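Local coordinates for aldehyde dehydrogenase family protein (Pseudomonas syringae pv. tomato, PDB 6X9L) that oxidises long-chain aliphatic aldehydes, probably with NAD+ as electron acceptor, and binds octanal, at residues 228-233 with 253-258. The protein carries 1 engineered substitution. Sequence-based numbering, arbitrary orientation.
Sequences IDMISI and RVTQEL. With NAD (nicotinamide-adenine-dinucleotide), chain D.
The flat groups joining I231 and I233 to R253, T255 and E257 are backbone peptides, set edge to edge between two neighbouring parallel strands of a larger sheet, with M230, S232, R253 and T255 on one face and I231, I233, V254 and Q256 on the other. At the shared edge, I231 N donates to R253 O, T255 N to I231 O and E257 N to I233 O. I233 N to T255 O, 2.8 Å, continues the ladder, which starts with a weak bond from R253 N to D229 O. On the first face the extended M230 chain, CG anti to the backbone N (chi1 156°), crosses R253, its SD 4.0 Å from R253 CD, and sets CE 3.8 Å from T255 OG1. Beyond it S232 OG sits beside the T255 methyl CG2; S232 OG is hydrogen-bonded to K168 NZ, outside the two strands. The strands, 5° from parallel, belong to a beta-alpha-beta crossover of the Rossmann-like NAD-binding domain of aldehyde dehydrogenases; helix 237-247 connects them and packs over the opposite face, touching I233, V254 and Q256. There I233 CG2 meets Q256 CG at 3.9 Å, while I233 CD1 reaches the adenosine ribose, 3.7 Å from NAD O4B. At the ladder's C-terminal end the NAD carboxamide N7N donates weakly to E257 OE1, 3.1 Å, and, one residue on, to L258 O.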
loop_
_atom_site.group_PDB
_atom_site.type_symbol
_atom_site.label_atom_id
_atom_site.label_comp_id
_atom_site.label_asym_id
_atom_site.label_seq_id
_atom_site.Cartn_x
_atom_site.Cartn_y
_atom_site.Cartn_z
ATOM N N ILE A 228 -5.847 12.681 8.733
ATOM C CA ILE A 228 -4.733 11.752 8.879
ATOM C C ILE A 228 -4.400 11.185 7.507
ATOM O O ILE A 228 -5.272 10.665 6.806
ATOM C CB ILE A 228 -5.070 10.649 9.895
ATOM C CG1 ILE A 228 -5.116 11.296 11.280
ATOM C CG2 ILE A 228 -4.075 9.486 9.799
ATOM C CD1 ILE A 228 -5.315 10.354 12.431
ATOM N N ASP A 229 -3.149 11.319 7.107
ATOM C CA ASP A 229 -2.752 10.961 5.757
ATOM C C ASP A 229 -2.365 9.508 5.632
ATOM O O ASP A 229 -2.358 8.977 4.520
ATOM C CB ASP A 229 -1.579 11.835 5.324
ATOM C CG ASP A 229 -1.873 13.298 5.503
ATOM O OD1 ASP A 229 -2.859 13.753 4.885
ATOM O OD2 ASP A 229 -1.153 13.977 6.279
ATOM N N MET A 230 -2.041 8.866 6.747
ATOM C CA MET A 230 -1.568 7.500 6.735
ATOM C C MET A 230 -1.827 6.901 8.103
ATOM O O MET A 230 -1.824 7.614 9.106
ATOM C CB MET A 230 -0.082 7.411 6.402
ATOM C CG MET A 230 0.546 6.143 6.932
ATOM S SD MET A 230 2.276 6.002 6.538
ATOM C CE MET A 230 2.651 4.551 7.514
ATOM N N ILE A 231 -2.068 5.589 8.125
ATOM C CA ILE A 231 -2.226 4.826 9.356
ATOM C C ILE A 231 -1.419 3.532 9.233
ATOM O O ILE A 231 -1.425 2.870 8.187
ATOM C CB ILE A 231 -3.713 4.524 9.694
ATOM C CG1 ILE A 231 -3.812 3.848 11.067
ATOM C CG2 ILE A 231 -4.361 3.617 8.645
ATOM C CD1 ILE A 231 -5.159 4.022 11.751
ATOM N N SER A 232 -0.694 3.204 10.297
ATOM C CA SER A 232 0.111 1.997 10.378
ATOM C C SER A 232 -0.303 1.235 11.631
ATOM O O SER A 232 -0.341 1.806 12.729
ATOM C CB SER A 232 1.614 2.322 10.419
ATOM O OG SER A 232 2.378 1.131 10.465
ATOM N N ILE A 233 -0.632 -0.038 11.467
ATOM C CA ILE A 233 -1.101 -0.852 12.575
ATOM C C ILE A 233 -0.334 -2.164 12.596
ATOM O O ILE A 233 -0.195 -2.835 11.563
ATOM C CB ILE A 233 -2.614 -1.140 12.514
ATOM C CG1 ILE A 233 -2.985 -2.068 13.677
ATOM C CG2 ILE A 233 -3.009 -1.736 11.150
ATOM C CD1 ILE A 233 -4.460 -2.123 14.017
ATOM N N ARG A 253 -2.916 5.986 3.154
ATOM C CA ARG A 253 -1.933 4.914 3.092
ATOM C C ARG A 253 -2.086 4.026 4.320
ATOM O O ARG A 253 -2.101 4.517 5.455
ATOM C CB ARG A 253 -0.502 5.450 3.038
ATOM C CG ARG A 253 0.516 4.304 3.137
ATOM C CD ARG A 253 1.924 4.744 2.783
ATOM N NE ARG A 253 1.987 5.352 1.455
ATOM C CZ ARG A 253 3.048 5.999 0.994
ATOM N NH1 ARG A 253 4.123 6.127 1.755
ATOM N NH2 ARG A 253 3.023 6.527 -0.214
ATOM N N VAL A 254 -2.218 2.725 4.084
ATOM C CA VAL A 254 -2.509 1.745 5.119
ATOM C C VAL A 254 -1.318 0.800 5.204
ATOM O O VAL A 254 -0.967 0.137 4.216
ATOM C CB VAL A 254 -3.811 0.976 4.819
ATOM C CG1 VAL A 254 -3.983 -0.220 5.777
ATOM C CG2 VAL A 254 -5.030 1.927 4.863
ATOM N N THR A 255 -0.695 0.744 6.373
ATOM C CA THR A 255 0.401 -0.173 6.631
ATOM C C THR A 255 -0.019 -1.148 7.725
ATOM O O THR A 255 -0.510 -0.725 8.776
ATOM C CB THR A 255 1.659 0.599 7.031
ATOM O OG1 THR A 255 2.258 1.131 5.844
ATOM C CG2 THR A 255 2.648 -0.307 7.717
ATOM N N GLN A 256 0.166 -2.447 7.475
ATOM C CA GLN A 256 -0.337 -3.495 8.365
ATOM C C GLN A 256 0.699 -4.590 8.575
ATOM O O GLN A 256 1.263 -5.120 7.615
ATOM C CB GLN A 256 -1.626 -4.126 7.824
ATOM C CG GLN A 256 -2.725 -3.128 7.518
ATOM C CD GLN A 256 -3.726 -3.689 6.540
ATOM O OE1 GLN A 256 -3.425 -3.839 5.349
ATOM N NE2 GLN A 256 -4.922 -4.014 7.035
ATOM N N GLU A 257 0.932 -4.920 9.835
ATOM C CA GLU A 257 1.774 -6.021 10.267
ATOM C C GLU A 257 0.868 -6.900 11.115
ATOM O O GLU A 257 0.512 -6.520 12.240
ATOM C CB GLU A 257 2.965 -5.523 11.074
ATOM C CG GLU A 257 3.862 -4.539 10.364
ATOM C CD GLU A 257 5.019 -5.232 9.674
ATOM O OE1 GLU A 257 5.113 -6.469 9.833
ATOM O OE2 GLU A 257 5.816 -4.554 8.977
ATOM N N LEU A 258 0.481 -8.065 10.574
ATOM C CA LEU A 258 -0.537 -8.880 11.235
ATOM C C LEU A 258 -0.039 -10.269 11.636
ATOM O O LEU A 258 1.140 -10.450 11.970
ATOM C CB LEU A 258 -1.753 -8.989 10.319
ATOM C CG LEU A 258 -2.135 -7.676 9.630
ATOM C CD1 LEU A 258 -3.352 -7.898 8.782
ATOM C CD2 LEU A 258 -2.372 -6.533 10.632
HETATM P PA NAD D . -4.984 -6.604 18.405
HETATM O O1A NAD D . -5.189 -6.780 16.943
HETATM O O2A NAD D . -6.090 -7.142 19.227
HETATM O O5B NAD D . -4.713 -5.052 18.775
HETATM C C5B NAD D . -3.651 -4.330 18.179
HETATM C C4B NAD D . -3.876 -2.821 18.351
HETATM O O4B NAD D . -5.067 -2.457 17.683
HETATM C C3B NAD D . -4.083 -2.401 19.799
HETATM O O3B NAD D . -3.486 -1.122 19.975
HETATM C C2B NAD D . -5.591 -2.287 19.942
HETATM O O2B NAD D . -5.988 -1.338 20.910
HETATM C C1B NAD D . -5.947 -1.780 18.573
HETATM N N9A NAD D . -7.290 -2.138 18.133
HETATM C C8A NAD D . -8.059 -3.225 18.489
HETATM N N7A NAD D . -9.203 -3.159 17.765
HETATM C C5A NAD D . -9.162 -2.062 16.973
HETATM C C6A NAD D . -10.047 -1.529 16.049
HETATM N N6A NAD D . -11.133 -2.214 15.695
HETATM N N1A NAD D . -9.696 -0.378 15.374
HETATM C C2A NAD D . -8.489 0.238 15.609
HETATM N N3A NAD D . -7.607 -0.293 16.527
HETATM C C4A NAD D . -7.955 -1.419 17.191
HETATM O O3 NAD D . -3.530 -7.196 18.766
HETATM P PN NAD D . -3.154 -8.459 19.688
HETATM O O1N NAD D . -3.717 -9.694 19.089
HETATM O O2N NAD D . -3.435 -8.142 21.099
HETATM O O5D NAD D . -1.558 -8.341 19.360
HETATM C C5D NAD D . -0.846 -9.490 18.973
HETATM C C4D NAD D . -0.965 -9.654 17.456
HETATM O O4D NAD D . -0.119 -8.721 16.805
HETATM C C3D NAD D . -0.505 -11.034 17.026
HETATM O O3D NAD D . -1.280 -11.450 15.929
HETATM C C2D NAD D . 0.890 -10.763 16.525
HETATM O O2D NAD D . 1.331 -11.732 15.600
HETATM C C1D NAD D . 0.717 -9.389 15.884
HETATM N N1N NAD D . 2.051 -8.802 15.711
HETATM C C2N NAD D . 2.544 -8.615 14.449
HETATM C C3N NAD D . 3.825 -8.109 14.270
HETATM C C7N NAD D . 4.416 -7.903 12.910
HETATM O O7N NAD D . 5.572 -7.107 12.839
HETATM N N7N NAD D . 3.885 -8.461 11.818
HETATM C C4N NAD D . 4.606 -7.799 15.376
HETATM C C5N NAD D . 4.098 -8.003 16.651
HETATM C C6N NAD D . 2.817 -8.519 16.810
#